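Local structure of lysosome-associated membrane glycoprotein 2 (Mus musculus, 5GV3) at residues A58-Q63 / V68-N73; V72-T75 / H80-I83. The protein takes part in lysosome biogenesis, autophagy and control of lumenal pH, inhibiting the proton channel TMEM175, with this chain forming its first, membrane-distal lumenal domain. All coordinates share one frame; numbering follows the deposited sequence.

Contact 1 (58-63 with 68-73) and contact 2 (72-75 with 80-83) are successive pairings in one antiparallel four-stranded sheet, whose strand order follows the chain. Strand 68-76 serves both, meeting strand 59-64 along one edge and strand 81-91 along the other, and the contacts lie about 13 Å apart, centre to centre. V72 and N73 belong to both. The contacts also touch directly: A58 O and F74 N are 3.2 Å apart, a probable hydrogen bond, and I60 CD1 packs on F74 CE2 at 3.7 Å. Both contacts touch the same N-acetylglucosamine, bonded to N73 and near T75, on the face of the sheet opposite to I60, V72 and F74.

Contact 1. Residues A58-Q63 / V68-N73; sequences AKIMIQ and VSWAVN. With NAG (2-acetamido-2-deoxy-beta-D-glucopyranose), chain O.
Four backbone hydrogen bonds join I60 to V72 and I62 to W70, two for each pair. The I62 N to W70 O bond is short at 2.7 Å and nearly straight (171° at the hydrogen), whereas I60 N reaches V72 O over 3.3 Å, tilted from the carbonyl plane. Between these pairs, CA-H...O contacts supplement the bonds, as from A71 CA to I60 O at 3.2 Å.

The apolar contacts lie mainly on the face carrying I60, I62, W70 and V72. The W70 side chain extends away from its backbone N (chi1 180°), which lays the indole beside I62. There I62 CG1 is 3.8 Å from W70 CE3. The ring turns its edge to I60, whose CG2 lies near the ring plane, 4.0 Å from W70 CZ3. I60 CB also meets V72 CG1 at 3.7 Å. This is the antiparallel beta hairpin 59-64/68-76; F22 and M20 of strand 11-28 pack on W70, and the indole N-H of W70 (NE1) is hydrogen-bonded to Y140 OH.

On the other face, M61 CG lies 4.2 Å from A71 CB. There N73 ND2 is bonded covalently to C1 of an N-acetylglucosamine and also hydrogen-bonded to D85 OD2, while Q63 OE1 is hydrogen-bonded to T45 OG1.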
loop_
_atom_site.group_PDB
_atom_site.type_symbol
_atom_site.label_atom_id
_atom_site.label_comp_id
_atom_site.label_asym_id
_atom_site.label_seq_id
_atom_site.Cartn_x
_atom_site.Cartn_y
_atom_site.Cartn_z
ATOM N N ALA A 58 -12.521 4.316 -5.683
ATOM C CA ALA A 58 -11.708 4.690 -4.488
ATOM C C ALA A 58 -10.261 4.206 -4.408
ATOM O O ALA A 58 -9.984 3.019 -4.514
ATOM C CB ALA A 58 -12.412 4.238 -3.262
ATOM N N LYS A 59 -9.337 5.159 -4.356
ATOM C CA LYS A 59 -7.908 4.864 -4.275
ATOM C C LYS A 59 -7.231 5.360 -2.985
ATOM O O LYS A 59 -7.688 6.291 -2.324
ATOM C CB LYS A 59 -7.171 5.466 -5.485
ATOM C CG LYS A 59 -7.217 6.999 -5.621
ATOM C CD LYS A 59 -6.536 7.500 -6.920
ATOM C CE LYS A 59 -6.762 9.008 -7.105
ATOM N NZ LYS A 59 -6.187 9.558 -8.371
ATOM N N ILE A 60 -6.112 4.728 -2.653
ATOM C CA ILE A 60 -5.264 5.215 -1.586
ATOM C C ILE A 60 -3.893 5.553 -2.131
ATOM O O ILE A 60 -3.304 4.782 -2.889
ATOM C CB ILE A 60 -5.121 4.194 -0.457
ATOM C CG1 ILE A 60 -6.423 4.101 0.342
ATOM C CG2 ILE A 60 -3.982 4.568 0.467
ATOM C CD1 ILE A 60 -6.401 2.960 1.349
ATOM N N MET A 61 -3.402 6.727 -1.753
ATOM C CA MET A 61 -2.058 7.141 -2.118
ATOM C C MET A 61 -1.251 7.535 -0.884
ATOM O O MET A 61 -1.746 8.223 -0.006
ATOM C CB MET A 61 -2.112 8.295 -3.114
ATOM C CG MET A 61 -2.870 7.951 -4.384
ATOM S SD MET A 61 -2.960 9.325 -5.540
ATOM C CE MET A 61 -1.229 9.483 -5.986
ATOM N N ILE A 62 -0.025 7.034 -0.791
ATOM C CA ILE A 62 0.830 7.337 0.345
ATOM C C ILE A 62 2.134 7.967 -0.134
ATOM O O ILE A 62 2.771 7.441 -1.036
ATOM C CB ILE A 62 1.125 6.075 1.167
ATOM C CG1 ILE A 62 -0.186 5.474 1.702
ATOM C CG2 ILE A 62 2.101 6.384 2.292
ATOM C CD1 ILE A 62 -0.914 6.362 2.723
ATOM N N GLN A 63 2.520 9.098 0.446
ATOM C CA GLN A 63 3.820 9.693 0.127
ATOM C C GLN A 63 4.693 9.717 1.371
ATOM O O GLN A 63 4.204 9.898 2.482
ATOM C CB GLN A 63 3.679 11.113 -0.440
ATOM C CG GLN A 63 2.630 11.268 -1.522
ATOM C CD GLN A 63 1.216 11.315 -0.960
ATOM O OE1 GLN A 63 0.980 11.881 0.103
ATOM N NE2 GLN A 63 0.280 10.699 -1.663
ATOM N N VAL A 68 9.768 8.008 -1.696
ATOM C CA VAL A 68 8.863 6.906 -1.928
ATOM C C VAL A 68 7.401 7.306 -1.935
ATOM O O VAL A 68 6.931 8.012 -1.046
ATOM C CB VAL A 68 9.070 5.824 -0.851
ATOM C CG1 VAL A 68 8.039 4.733 -0.982
ATOM C CG2 VAL A 68 10.474 5.243 -0.944
ATOM N N SER A 69 6.697 6.860 -2.965
ATOM C CA SER A 69 5.260 7.025 -3.038
ATOM C C SER A 69 4.667 5.639 -3.278
ATOM O O SER A 69 5.350 4.739 -3.765
ATOM C CB SER A 69 4.866 8.000 -4.146
ATOM O OG SER A 69 5.264 7.521 -5.410
ATOM N N TRP A 70 3.404 5.468 -2.910
ATOM C CA TRP A 70 2.766 4.161 -2.957
ATOM C C TRP A 70 1.280 4.347 -3.204
ATOM O O TRP A 70 0.669 5.292 -2.694
ATOM C CB TRP A 70 3.019 3.396 -1.654
ATOM C CG TRP A 70 2.394 2.037 -1.589
ATOM C CD1 TRP A 70 2.959 0.859 -1.966
ATOM C CD2 TRP A 70 1.075 1.720 -1.124
ATOM N NE1 TRP A 70 2.080 -0.177 -1.756
ATOM C CE2 TRP A 70 0.915 0.325 -1.243
ATOM C CE3 TRP A 70 0.015 2.480 -0.613
ATOM C CZ2 TRP A 70 -0.269 -0.327 -0.874
ATOM C CZ3 TRP A 70 -1.156 1.828 -0.241
ATOM C CH2 TRP A 70 -1.284 0.439 -0.370
ATOM N N ALA A 71 0.693 3.458 -3.994
ATOM C CA ALA A 71 -0.718 3.593 -4.347
ATOM C C ALA A 71 -1.387 2.235 -4.518
ATOM O O ALA A 71 -0.716 1.228 -4.749
ATOM C CB ALA A 71 -0.867 4.427 -5.622
ATOM N N VAL A 72 -2.714 2.225 -4.427
ATOM C CA VAL A 72 -3.503 1.010 -4.609
ATOM C C VAL A 72 -4.889 1.352 -5.148
ATOM O O VAL A 72 -5.433 2.417 -4.871
ATOM C CB VAL A 72 -3.625 0.200 -3.282
ATOM C CG1 VAL A 72 -4.224 1.045 -2.162
ATOM C CG2 VAL A 72 -4.414 -1.099 -3.483
ATOM N N ASN A 73 -5.439 0.447 -5.950
ATOM C CA ASN A 73 -6.787 0.581 -6.483
ATOM C C ASN A 73 -7.781 -0.323 -5.832
ATOM O O ASN A 73 -7.482 -1.476 -5.526
ATOM C CB ASN A 73 -6.850 0.244 -7.966
ATOM C CG ASN A 73 -6.633 1.414 -8.851
ATOM O OD1 ASN A 73 -6.742 2.570 -8.441
ATOM N ND2 ASN A 73 -6.356 1.114 -10.110
HETATM C C1 NAG O . -6.123 2.048 -11.167
HETATM C C2 NAG O . -7.364 2.282 -12.032
HETATM C C3 NAG O . -7.013 3.185 -13.217
HETATM C C4 NAG O . -6.296 4.443 -12.732
HETATM C C5 NAG O . -5.130 4.061 -11.823
HETATM C C6 NAG O . -4.405 5.238 -11.218
HETATM C C7 NAG O . -9.129 0.865 -13.019
HETATM C C8 NAG O . -9.503 -0.527 -13.438
HETATM N N2 NAG O . -7.907 1.007 -12.496
HETATM O O3 NAG O . -8.190 3.531 -13.937
HETATM O O4 NAG O . -5.805 5.188 -13.841
HETATM O O5 NAG O . -5.622 3.280 -10.731
HETATM O O6 NAG O . -3.512 4.805 -10.200
HETATM O O7 NAG O . -9.894 1.813 -13.157
#

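Contact 2. Residues V72-T75 / H80-I83; sequences VNFT and HYSI. With NAG (2-acetamido-2-deoxy-beta-D-glucopyranose), chain O.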
loop_
_atom_site.group_PDB
_atom_site.type_symbol
_atom_site.label_atom_id
_atom_site.label_comp_id
_atom_site.label_asym_id
_atom_site.label_seq_id
_atom_site.Cartn_x
_atom_site.Cartn_y
_atom_site.Cartn_z
ATOM N N VAL A 72 -2.714 2.225 -4.427
ATOM C CA VAL A 72 -3.503 1.010 -4.609
ATOM C C VAL A 72 -4.889 1.352 -5.148
ATOM O O VAL A 72 -5.433 2.417 -4.871
ATOM C CB VAL A 72 -3.625 0.200 -3.282
ATOM C CG1 VAL A 72 -4.224 1.045 -2.162
ATOM C CG2 VAL A 72 -4.414 -1.099 -3.483
ATOM N N ASN A 73 -5.439 0.447 -5.950
ATOM C CA ASN A 73 -6.787 0.581 -6.483
ATOM C C ASN A 73 -7.781 -0.323 -5.832
ATOM O O ASN A 73 -7.482 -1.476 -5.526
ATOM C CB ASN A 73 -6.850 0.244 -7.966
ATOM C CG ASN A 73 -6.633 1.414 -8.851
ATOM O OD1 ASN A 73 -6.742 2.570 -8.441
ATOM N ND2 ASN A 73 -6.356 1.114 -10.110
ATOM N N PHE A 74 -8.986 0.204 -5.676
ATOM C CA PHE A 74 -10.134 -0.592 -5.292
ATOM C C PHE A 74 -11.225 -0.375 -6.337
ATOM O O PHE A 74 -11.674 0.743 -6.535
ATOM C CB PHE A 74 -10.621 -0.221 -3.885
ATOM C CG PHE A 74 -9.526 -0.161 -2.850
ATOM C CD1 PHE A 74 -9.061 -1.323 -2.244
ATOM C CD2 PHE A 74 -8.981 1.056 -2.462
ATOM C CE1 PHE A 74 -8.054 -1.277 -1.286
ATOM C CE2 PHE A 74 -7.981 1.111 -1.500
ATOM C CZ PHE A 74 -7.517 -0.062 -0.911
ATOM N N THR A 75 -11.607 -1.433 -7.042
ATOM C CA THR A 75 -12.614 -1.330 -8.099
ATOM C C THR A 75 -13.850 -2.149 -7.754
ATOM O O THR A 75 -13.763 -3.361 -7.569
ATOM C CB THR A 75 -12.081 -1.794 -9.462
ATOM O OG1 THR A 75 -10.973 -0.971 -9.851
ATOM C CG2 THR A 75 -13.183 -1.684 -10.505
ATOM N N HIS A 80 -16.685 -9.026 -5.330
ATOM C CA HIS A 80 -17.412 -7.770 -5.513
ATOM C C HIS A 80 -16.635 -6.456 -5.359
ATOM O O HIS A 80 -17.182 -5.397 -5.643
ATOM C CB HIS A 80 -18.631 -7.723 -4.596
ATOM C CG HIS A 80 -19.890 -8.155 -5.271
ATOM N ND1 HIS A 80 -20.699 -7.266 -5.949
ATOM C CD2 HIS A 80 -20.443 -9.375 -5.440
ATOM C CE1 HIS A 80 -21.724 -7.917 -6.463
ATOM N NE2 HIS A 80 -21.591 -9.200 -6.174
ATOM N N TYR A 81 -15.412 -6.478 -4.846
ATOM C CA TYR A 81 -14.520 -5.376 -5.190
ATOM C C TYR A 81 -13.104 -5.908 -5.185
ATOM O O TYR A 81 -12.761 -6.797 -4.405
ATOM C CB TYR A 81 -14.685 -4.135 -4.288
ATOM C CG TYR A 81 -14.130 -4.153 -2.871
ATOM C CD1 TYR A 81 -12.805 -3.806 -2.615
ATOM C CD2 TYR A 81 -14.952 -4.410 -1.789
ATOM C CE1 TYR A 81 -12.304 -3.780 -1.325
ATOM C CE2 TYR A 81 -14.462 -4.384 -0.495
ATOM C CZ TYR A 81 -13.138 -4.071 -0.268
ATOM O OH TYR A 81 -12.656 -4.044 1.018
ATOM N N SER A 82 -12.299 -5.395 -6.107
ATOM C CA SER A 82 -10.939 -5.880 -6.265
ATOM C C SER A 82 -9.933 -4.912 -5.691
ATOM O O SER A 82 -10.096 -3.695 -5.791
ATOM C CB SER A 82 -10.626 -6.149 -7.740
ATOM O OG SER A 82 -10.881 -5.001 -8.532
ATOM N N ILE A 83 -8.894 -5.478 -5.088
ATOM C CA ILE A 83 -7.730 -4.733 -4.648
ATOM C C ILE A 83 -6.680 -4.977 -5.710
ATOM O O ILE A 83 -6.254 -6.109 -5.924
ATOM C CB ILE A 83 -7.233 -5.188 -3.271
ATOM C CG1 ILE A 83 -8.332 -5.024 -2.225
ATOM C CG2 ILE A 83 -6.015 -4.397 -2.862
ATOM C CD1 ILE A 83 -7.987 -5.647 -0.918
HETATM C C1 NAG O . -6.123 2.048 -11.167
HETATM C C2 NAG O . -7.364 2.282 -12.032
HETATM C C3 NAG O . -7.013 3.185 -13.217
HETATM C C4 NAG O . -6.296 4.443 -12.732
HETATM C C5 NAG O . -5.130 4.061 -11.823
HETATM C C6 NAG O . -4.405 5.238 -11.218
HETATM C C7 NAG O . -9.129 0.865 -13.019
HETATM C C8 NAG O . -9.503 -0.527 -13.438
HETATM N N2 NAG O . -7.907 1.007 -12.496
HETATM O O3 NAG O . -8.190 3.531 -13.937
HETATM O O4 NAG O . -5.805 5.188 -13.841
HETATM O O5 NAG O . -5.622 3.280 -10.731
HETATM O O6 NAG O . -3.512 4.805 -10.200
HETATM O O7 NAG O . -9.894 1.813 -13.157
#
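The beta hairpin formed by strands 68-76 and 81-91 pairs T75 with S82 near its turn and F74 with I83 one step farther in. T75 N donates to S82 O at 3.0 Å, and S82 N returns a bond of 2.9 Å to T75 O, coming in 27° from the carbonyl plane. A weak third bond, 3.5 Å long, runs from S82 OG to the same T75 O; the serine hydroxyl stands between its own backbone N and carbonyl carbon (chi1 55°), which turns it back to the neighbouring strand. S82 O is shared too, for F74 CA makes a CA-H...O contact with it at 3.1 Å.

On the face carrying F74 and I83 the contact is apolar. The two side chains run side by side, and I83 CG1 meets the edge of the phenyl ring, near its plane, 3.8 Å from F74 CD1. The other branch of I83 crosses to V72, with CG2 to CG2 at 3.7 Å. The Y81 ring lies alongside F74, CE1 being 4.2 Å from F74 CD1. L145 of strand 136-146 packs against both F74 and I83, and F148 sets its ring edge-to-face with that of Y81.

T75 completes the N-F-T sequon of the glycosylated N73, and its OG1 lies 3.9 Å from C8 of the sugar's acetamido group. The chemistry thus divides by face: hydrocarbon branches and rings pack toward strand 136-146 of the other sheet, while the threonine hydroxyl lies beside the glycan. T75 O accepts the S82 N-H and, weakly, the S82 hydroxyl, which together with T75 N to S82 O joins the strands near the turn.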